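Local coordinates for lipolytic protein G-D-S-L family (Veillonella parvula DSM 2008, PDB 4RW0) that probably hydrolyses ester bonds of lipid or other acyl esters, as GDSL (SGNH) hydrolases do, at residues A31-V36 and K177-F182; H69-C74 and I143-T148. All blocks are in the same frame, centred on the assembly; numbering follows the deposited sequence.

Contact 1 (A31-V36 and K177-F182); sequences ASIENV and KALEVF. With NA (sodium ion), chain D.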
ATOM      1  N   ALA A  31       5.715  -9.948 -12.135  1.00 22.90           N
ATOM      2  CA  ALA A  31       5.698 -10.659 -13.412  1.00 25.73           C
ATOM      3  C   ALA A  31       5.907  -9.673 -14.534  1.00 25.52           C
ATOM      4  O   ALA A  31       6.293 -10.072 -15.648  1.00 28.43           O
ATOM      5  CB  ALA A  31       4.383 -11.422 -13.603  1.00 27.16           C
ATOM      6  N   SER A  32       5.689  -8.391 -14.296  1.00 24.60           N
ATOM      7  CA  SER A  32       5.853  -7.417 -15.371  1.00 24.94           C
ATOM      8  C   SER A  32       7.213  -6.800 -15.477  1.00 30.19           C
ATOM      9  O   SER A  32       7.501  -6.194 -16.489  1.00 28.06           O
ATOM     10  CB  SER A  32       4.873  -6.253 -15.213  1.00 28.34           C
ATOM     11  OG  SER A  32       3.558  -6.773 -15.084  1.00 29.90           O
ATOM     12  N   ILE A  33       8.052  -6.871 -14.455  1.00 25.00           N
ATOM     13  CA  ILE A  33       9.385  -6.241 -14.501  1.00 27.15           C
ATOM     14  C   ILE A  33      10.449  -7.305 -14.264  1.00 31.17           C
ATOM     15  O   ILE A  33      10.465  -8.002 -13.240  1.00 25.11           O
ATOM     16  CB  ILE A  33       9.574  -5.171 -13.450  1.00 31.72           C
ATOM     17  CG1 ILE A  33       8.520  -4.112 -13.588  1.00 31.47           C
ATOM     18  CG2 ILE A  33      10.893  -4.452 -13.670  1.00 32.48           C
ATOM     19  CD1 ILE A  33       8.523  -3.084 -12.471  1.00 31.90           C
ATOM     20  N   GLU A  34      11.357  -7.436 -15.223  1.00 35.06           N
ATOM     21  CA  GLU A  34      12.290  -8.550 -15.193  1.00 42.94           C
ATOM     22  C   GLU A  34      13.332  -8.388 -14.104  1.00 40.03           C
ATOM     23  O   GLU A  34      13.504  -9.310 -13.313  1.00 49.01           O
ATOM     24  CB  GLU A  34      13.002  -8.767 -16.541  1.00 53.39           C
ATOM     25  CG  GLU A  34      13.060 -10.256 -16.936  1.00 72.47           C
ATOM     26  CD  GLU A  34      11.747 -10.744 -17.584  1.00 85.63           C
ATOM     27  OE1 GLU A  34      11.480 -10.376 -18.757  1.00103.96           O
ATOM     28  OE2 GLU A  34      10.974 -11.499 -16.943  1.00 84.15           O
ATOM     29  N   ASN A  35      13.974  -7.236 -13.999  1.00 35.23           N
ATOM     30  CA  ASN A  35      15.050  -7.187 -13.006  1.00 40.52           C
ATOM     31  C   ASN A  35      14.679  -6.479 -11.686  1.00 35.23           C
ATOM     32  O   ASN A  35      15.517  -5.847 -11.068  1.00 35.37           O
ATOM     33  CB  ASN A  35      16.301  -6.599 -13.629  1.00 44.34           C
ATOM     34  CG  ASN A  35      17.528  -7.504 -13.387  1.00 61.86           C
ATOM     35  OD1 ASN A  35      18.596  -7.041 -12.956  1.00 67.90           O
ATOM     36  ND2 ASN A  35      17.367  -8.815 -13.642  1.00 65.40           N
ATOM     37  N   VAL A  36      13.391  -6.529 -11.314  1.00 30.37           N
ATOM     38  CA  VAL A  36      12.917  -6.068 -10.008  1.00 30.70           C
ATOM     39  C   VAL A  36      12.172  -7.269  -9.393  1.00 28.14           C
ATOM     40  O   VAL A  36      11.273  -7.895 -10.078  1.00 26.06           O
ATOM     41  CB  VAL A  36      12.050  -4.837 -10.128  1.00 31.64           C
ATOM     42  CG1 VAL A  36      11.542  -4.413  -8.774  1.00 32.14           C
ATOM     43  CG2 VAL A  36      12.808  -3.698 -10.804  1.00 33.28           C
ATOM     44  N   LYS A 177      -1.200   1.204 -12.082  1.00 19.62           N
ATOM     45  CA  LYS A 177      -0.880   2.460 -11.426  1.00 21.55           C
ATOM     46  C   LYS A 177       0.441   2.351 -10.646  1.00 23.24           C
ATOM     47  O   LYS A 177       1.227   3.252 -10.704  1.00 20.46           O
ATOM     48  CB  LYS A 177      -1.975   2.812 -10.464  1.00 22.11           C
ATOM     49  CG  LYS A 177      -1.805   4.145  -9.779  1.00 29.06           C
ATOM     50  CD  LYS A 177      -1.833   5.300 -10.783  1.00 30.56           C
ATOM     51  CE  LYS A 177      -2.277   6.552 -10.080  1.00 39.00           C
ATOM     52  NZ  LYS A 177      -2.526   7.587 -11.114  1.00 46.28           N
ATOM     53  N   ALA A 178       0.716   1.204 -10.002  1.00 20.72           N
ATOM     54  CA  ALA A 178       2.020   1.017  -9.253  1.00 19.33           C
ATOM     55  C   ALA A 178       3.191   0.955 -10.220  1.00 20.29           C
ATOM     56  O   ALA A 178       4.274   1.483  -9.969  1.00 19.10           O
ATOM     57  CB  ALA A 178       1.961  -0.303  -8.472  1.00 19.84           C
ATOM     58  N   LEU A 179       2.975   0.336 -11.371  1.00 20.86           N
ATOM     59  CA  LEU A 179       3.980   0.300 -12.404  1.00 22.71           C
ATOM     60  C   LEU A 179       4.410   1.654 -12.983  1.00 24.63           C
ATOM     61  O   LEU A 179       5.540   1.791 -13.460  1.00 24.34           O
ATOM     62  CB  LEU A 179       3.585  -0.656 -13.535  1.00 24.85           C
ATOM     63  CG  LEU A 179       3.583  -2.179 -13.218  1.00 26.80           C
ATOM     64  CD1 LEU A 179       2.966  -3.004 -14.351  1.00 25.50           C
ATOM     65  CD2 LEU A 179       4.982  -2.634 -12.978  1.00 25.82           C
ATOM     66  N   GLU A 180       3.584   2.667 -12.856  1.00 26.26           N
ATOM     67  CA  GLU A 180       4.000   3.977 -13.286  1.00 27.50           C
ATOM     68  C   GLU A 180       5.154   4.456 -12.399  1.00 31.90           C
ATOM     69  O   GLU A 180       5.998   5.178 -12.880  1.00 28.91           O
ATOM     70  CB  GLU A 180       2.888   4.977 -13.225  1.00 29.30           C
ATOM     71  CG  GLU A 180       1.719   4.709 -14.182  1.00 32.50           C
ATOM     72  CD  GLU A 180       0.538   5.713 -13.946  1.00 40.24           C
ATOM     73  OE1 GLU A 180       0.796   6.875 -13.564  1.00 43.64           O
ATOM     74  OE2 GLU A 180      -0.665   5.329 -14.080  1.00 39.68           O
ATOM     75  N   VAL A 181       5.218   4.001 -11.146  1.00 28.36           N
ATOM     76  CA  VAL A 181       6.328   4.374 -10.216  1.00 26.15           C
ATOM     77  C   VAL A 181       7.425   3.380 -10.298  1.00 25.45           C
ATOM     78  O   VAL A 181       8.594   3.752 -10.509  1.00 31.03           O
ATOM     79  CB  VAL A 181       5.797   4.431  -8.784  1.00 29.76           C
ATOM     80  CG1 VAL A 181       6.934   4.387  -7.730  1.00 29.23           C
ATOM     81  CG2 VAL A 181       4.930   5.640  -8.601  1.00 29.26           C
ATOM     82  N   PHE A 182       7.105   2.074 -10.224  1.00 24.43           N
ATOM     83  CA  PHE A 182       8.146   1.050 -10.146  1.00 23.51           C
ATOM     84  C   PHE A 182       9.007   0.943 -11.384  1.00 30.44           C
ATOM     85  O   PHE A 182      10.179   0.551 -11.302  1.00 32.36           O
ATOM     86  CB  PHE A 182       7.604  -0.372  -9.854  1.00 24.37           C
ATOM     87  CG  PHE A 182       6.898  -0.525  -8.530  1.00 23.40           C
ATOM     88  CD1 PHE A 182       7.357   0.110  -7.374  1.00 27.18           C
ATOM     89  CD2 PHE A 182       5.828  -1.374  -8.424  1.00 23.97           C
ATOM     90  CE1 PHE A 182       6.706  -0.086  -6.156  1.00 27.76           C
ATOM     91  CE2 PHE A 182       5.153  -1.548  -7.215  1.00 25.71           C
ATOM     92  CZ  PHE A 182       5.603  -0.894  -6.087  1.00 23.58           C
TER
HETATM   93 NA    NA D 502      10.398  -9.527 -11.495  1.00 19.91          NA
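The nearest CA atoms, those of S32 and L179, are 8.5 Å apart, where the end of helix 25-32 and the loop after it pass the last turns of helix 168-182. Side chains close this distance, and the contact is carried mainly by apolar groups. L179 reaches across with both methyls, and each has its own partner. L179 CD1 lies 3.9 Å from S32 CB and equally near S32 OG. CD2 meets the tip of I33, 3.6 Å from I33 CD1. I33 and L179 run alongside each other in opposite directions, and CD2 also lies near I33 CG1. The I33 chain is extended about its CB-CG1 bond (chi2 173°), which carries I33 CD1 on to F182 CB, 3.9 Å away. The F182 ring leads away from this loop. With an alanine in place of L179 both methyls go, which would probably open a gap between the segments, leaving S32 CB without its partner and I33 CD1 with F182 CB alone across this contact. The hydroxyl of S32 is hydrogen-bonded within its own helix, to the carbonyl oxygen of I28.

I33 is the first residue to leave the helical conformation. Its backbone does a separate job: I33 O and V36 O each bind the sodium ion at 2.3 Å, and D30 O is the third protein ligand. From here V36 starts strand 36-40, an outermost strand of the sheet. L179 also touches C29 of helix 25-32, and F182 reaches W25 of that helix, I6 of strand 4-10 and I143 of strand 141-143.

Contact 2 (H69-C74 and I143-T148); sequences HIFLMC and IDFYTT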
ATOM      1  N   HIS A  69      14.100  -0.676  -2.275  1.00 20.56           N
ATOM      2  CA  HIS A  69      12.926   0.085  -1.957  1.00 21.93           C
ATOM      3  C   HIS A  69      11.985  -0.718  -1.067  1.00 20.28           C
ATOM      4  O   HIS A  69      11.940  -1.959  -1.110  1.00 22.44           O
ATOM      5  CB  HIS A  69      12.212   0.565  -3.284  1.00 23.80           C
ATOM      6  CG  HIS A  69      12.991   1.638  -4.002  1.00 23.18           C
ATOM      7  ND1 HIS A  69      14.138   1.369  -4.727  1.00 27.18           N
ATOM      8  CD2 HIS A  69      12.767   2.967  -4.144  1.00 26.68           C
ATOM      9  CE1 HIS A  69      14.603   2.486  -5.258  1.00 26.50           C
ATOM     10  NE2 HIS A  69      13.807   3.475  -4.892  1.00 28.84           N
ATOM     11  N   ILE A  70      11.267  -0.010  -0.247  1.00 19.28           N
ATOM     12  CA  ILE A  70      10.334  -0.563   0.713  1.00 19.50           C
ATOM     13  C   ILE A  70       8.994   0.102   0.483  1.00 20.18           C
ATOM     14  O   ILE A  70       8.818   1.304   0.704  1.00 21.46           O
ATOM     15  CB  ILE A  70      10.792  -0.377   2.147  1.00 21.23           C
ATOM     16  CG1 ILE A  70      12.148  -0.980   2.325  1.00 22.15           C
ATOM     17  CG2 ILE A  70       9.795  -0.950   3.151  1.00 21.45           C
ATOM     18  CD1 ILE A  70      12.853  -0.556   3.547  1.00 24.46           C
ATOM     19  N   PHE A  71       8.017  -0.697   0.052  1.00 17.72           N
ATOM     20  CA  PHE A  71       6.669  -0.197  -0.117  1.00 17.98           C
ATOM     21  C   PHE A  71       5.842  -0.406   1.164  1.00 16.55           C
ATOM     22  O   PHE A  71       5.933  -1.458   1.733  1.00 20.61           O
ATOM     23  CB  PHE A  71       6.004  -0.955  -1.297  1.00 18.76           C
ATOM     24  CG  PHE A  71       4.494  -0.707  -1.382  1.00 20.54           C
ATOM     25  CD1 PHE A  71       4.008   0.398  -2.087  1.00 19.57           C
ATOM     26  CD2 PHE A  71       3.598  -1.452  -0.658  1.00 20.44           C
ATOM     27  CE1 PHE A  71       2.678   0.662  -2.150  1.00 18.42           C
ATOM     28  CE2 PHE A  71       2.224  -1.162  -0.716  1.00 19.78           C
ATOM     29  CZ  PHE A  71       1.785  -0.072  -1.450  1.00 19.72           C
ATOM     30  N   LEU A  72       5.072   0.569   1.619  1.00 17.53           N
ATOM     31  CA  LEU A  72       4.237   0.472   2.787  1.00 21.42           C
ATOM     32  C   LEU A  72       2.832   1.006   2.447  1.00 21.15           C
ATOM     33  O   LEU A  72       2.656   2.068   1.848  1.00 22.08           O
ATOM     34  CB  LEU A  72       4.711   1.424   3.903  1.00 25.33           C
ATOM     35  CG  LEU A  72       6.143   1.355   4.243  1.00 31.54           C
ATOM     36  CD1 LEU A  72       6.468   2.418   5.268  1.00 30.18           C
ATOM     37  CD2 LEU A  72       6.356  -0.043   4.791  1.00 33.29           C
HETATM   38  N   MSE A  73       1.847   0.331   2.956  1.00 20.30           N
HETATM   39  CA  MSE A  73       0.471   0.825   2.871  1.00 19.57           C
HETATM   40  C   MSE A  73      -0.388   0.144   3.895  1.00 20.68           C
HETATM   41  O   MSE A  73      -0.440  -1.123   3.944  1.00 20.49           O
HETATM   42  CB  MSE A  73      -0.071   0.565   1.427  1.00 20.86           C
HETATM   43  CG  MSE A  73      -1.502   0.989   1.387  1.00 21.80           C
HETATM   44 SE   MSE A  73      -2.243   0.811  -0.490  1.00 24.75          SE
HETATM   45  CE  MSE A  73      -2.163  -1.161  -0.806  1.00 22.19           C
ATOM     46  N   CYS A  74      -1.128   0.894   4.730  1.00 21.13           N
ATOM     47  CA  CYS A  74      -1.951   0.255   5.752  1.00 23.55           C
ATOM     48  C   CYS A  74      -2.957   1.253   6.355  1.00 25.36           C
ATOM     49  O   CYS A  74      -2.913   2.432   6.068  1.00 24.77           O
ATOM     50  CB  CYS A  74      -1.033  -0.304   6.857  1.00 27.70           C
ATOM     51  SG  CYS A  74      -1.665  -1.781   7.670  1.00 32.25           S
ATOM     52  N   ILE A 143       2.155   6.140  -4.522  1.00 28.68           N
ATOM     53  CA  ILE A 143       1.237   5.471  -5.438  1.00 26.50           C
ATOM     54  C   ILE A 143      -0.215   5.678  -5.007  1.00 26.25           C
ATOM     55  O   ILE A 143      -0.666   5.142  -3.983  1.00 26.71           O
ATOM     56  CB  ILE A 143       1.550   3.945  -5.584  1.00 25.67           C
ATOM     57  CG1 ILE A 143       3.021   3.691  -5.902  1.00 24.41           C
ATOM     58  CG2 ILE A 143       0.591   3.313  -6.627  1.00 25.40           C
ATOM     59  CD1 ILE A 143       3.444   2.217  -5.802  1.00 24.76           C
ATOM     60  N   ASP A 144      -0.966   6.450  -5.792  1.00 26.07           N
ATOM     61  CA  ASP A 144      -2.338   6.861  -5.423  1.00 26.78           C
ATOM     62  C   ASP A 144      -3.326   5.831  -5.891  1.00 26.45           C
ATOM     63  O   ASP A 144      -4.047   6.047  -6.902  1.00 25.67           O
ATOM     64  CB  ASP A 144      -2.699   8.250  -6.016  1.00 29.24           C
ATOM     65  CG  ASP A 144      -4.068   8.766  -5.550  1.00 31.06           C
ATOM     66  OD1 ASP A 144      -4.786   8.159  -4.721  1.00 28.87           O
ATOM     67  OD2 ASP A 144      -4.478   9.829  -6.037  1.00 37.08           O
ATOM     68  N   PHE A 145      -3.412   4.704  -5.170  1.00 21.56           N
ATOM     69  CA  PHE A 145      -4.386   3.691  -5.534  1.00 21.81           C
ATOM     70  C   PHE A 145      -5.805   4.165  -5.350  1.00 22.57           C
ATOM     71  O   PHE A 145      -6.736   3.711  -6.048  1.00 19.80           O
ATOM     72  CB  PHE A 145      -4.172   2.438  -4.711  1.00 20.83           C
ATOM     73  CG  PHE A 145      -2.848   1.739  -4.941  1.00 20.88           C
ATOM     74  CD1 PHE A 145      -2.580   1.054  -6.137  1.00 20.56           C
ATOM     75  CD2 PHE A 145      -1.888   1.686  -3.925  1.00 24.97           C
ATOM     76  CE1 PHE A 145      -1.411   0.355  -6.308  1.00 22.28           C
ATOM     77  CE2 PHE A 145      -0.714   0.984  -4.101  1.00 23.54           C
ATOM     78  CZ  PHE A 145      -0.462   0.312  -5.304  1.00 22.39           C
ATOM     79  N   TYR A 146      -6.006   5.033  -4.355  1.00 22.23           N
ATOM     80  CA  TYR A 146      -7.328   5.474  -3.999  1.00 20.86           C
ATOM     81  C   TYR A 146      -8.040   6.050  -5.259  1.00 21.59           C
ATOM     82  O   TYR A 146      -9.172   5.659  -5.569  1.00 24.73           O
ATOM     83  CB  TYR A 146      -7.300   6.605  -2.921  1.00 22.68           C
ATOM     84  CG  TYR A 146      -8.691   7.096  -2.544  1.00 24.51           C
ATOM     85  CD1 TYR A 146      -9.364   8.049  -3.300  1.00 25.80           C
ATOM     86  CD2 TYR A 146      -9.342   6.585  -1.450  1.00 23.93           C
ATOM     87  CE1 TYR A 146     -10.661   8.445  -2.991  1.00 25.83           C
ATOM     88  CE2 TYR A 146     -10.614   6.962  -1.148  1.00 25.31           C
ATOM     89  CZ  TYR A 146     -11.272   7.915  -1.911  1.00 26.26           C
ATOM     90  OH  TYR A 146     -12.577   8.219  -1.520  1.00 29.14           O
ATOM     91  N   THR A 147      -7.342   6.922  -5.963  1.00 24.38           N
ATOM     92  CA  THR A 147      -7.922   7.622  -7.112  1.00 28.82           C
ATOM     93  C   THR A 147      -8.208   6.675  -8.273  1.00 29.36           C
ATOM     94  O   THR A 147      -9.260   6.727  -8.915  1.00 27.83           O
ATOM     95  CB  THR A 147      -7.029   8.764  -7.541  1.00 29.11           C
ATOM     96  OG1 THR A 147      -6.913   9.665  -6.453  1.00 28.30           O
ATOM     97  CG2 THR A 147      -7.681   9.568  -8.710  1.00 34.98           C
ATOM     98  N   THR A 148      -7.302   5.742  -8.492  1.00 26.31           N
ATOM     99  CA  THR A 148      -7.477   4.731  -9.509  1.00 24.94           C
ATOM    100  C   THR A 148      -8.749   3.949  -9.405  1.00 22.48           C
ATOM    101  O   THR A 148      -9.491   3.826 -10.375  1.00 24.34           O
ATOM    102  CB  THR A 148      -6.238   3.763  -9.489  1.00 26.24           C
ATOM    103  OG1 THR A 148      -5.059   4.507  -9.698  1.00 25.18           O
ATOM    104  CG2 THR A 148      -6.347   2.775 -10.554  1.00 28.97           C
TER
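F71 and M73, two residues apart on strand 69-73, both point at the start of helix 145-154 and meet F145 there. The M73 side chain, a selenomethionine, is extended from CB through CG to the selenium. CB and CG make no close contact across the segments and carry SE to F145, where it is 3.6 Å from F145 CD2 and nearly as close to CE2. SE lies 4.7 Å from the centroid of the F145 ring and 63° off the ring normal. This is an oblique Met-aromatic contact. A turn about the CG-SE bond (chi3 65°) brings M73 CE to 4.2 Å from F145 CE2.

The side chains of F71 and F145 approach each other from opposite directions. F71 CZ stands at the edge of the F145 ring, near the ring plane, 3.8 Å from F145 CE2. The neighbouring CE1 of F71 takes I143 CD1 at 4.0 Å, with the two side chains crossing at about a right angle. I143 also serves its own segment: its CG2 lies over one face of F145, toward the rim. W25 meets both F71 and F145, edge-to-face with F71.

D144 caps the helix that carries F145. T147 N donates to D144 OD1 at 3.1 Å from above the carboxylate plane. D144 is also the centre of an inverse gamma turn, where the chain passes from strand 141-143 into the helix. F71, M73, I143 and F145 form part of the hydrophobic core between a central strand of a parallel sheet and a flanking helix, as in the three-layer alpha/beta/alpha fold of SGNH hydrolases.

In the fold
Both contacts involve the same side of the parallel sheet, but at different depths. Contact 2 is fully buried, its centre about 4 Å from the centre of the chain, and built largely of aromatic rings, an isoleucine and a selenomethionine. The centre of contact 1 lies about 14 Å from the chain centre, and the contact is only partly buried. It relies mainly on aliphatic carbons, and carbonyl oxygens of its loop help bind sodium. Helix 168-182 joins the two: A178 CA packs on I143 CG2 at 3.8 Å, and F182 CZ reaches I143 CD1. One residue before A178, K177 lies against T148 and D144. W25 of helix 25-32 borders both contacts.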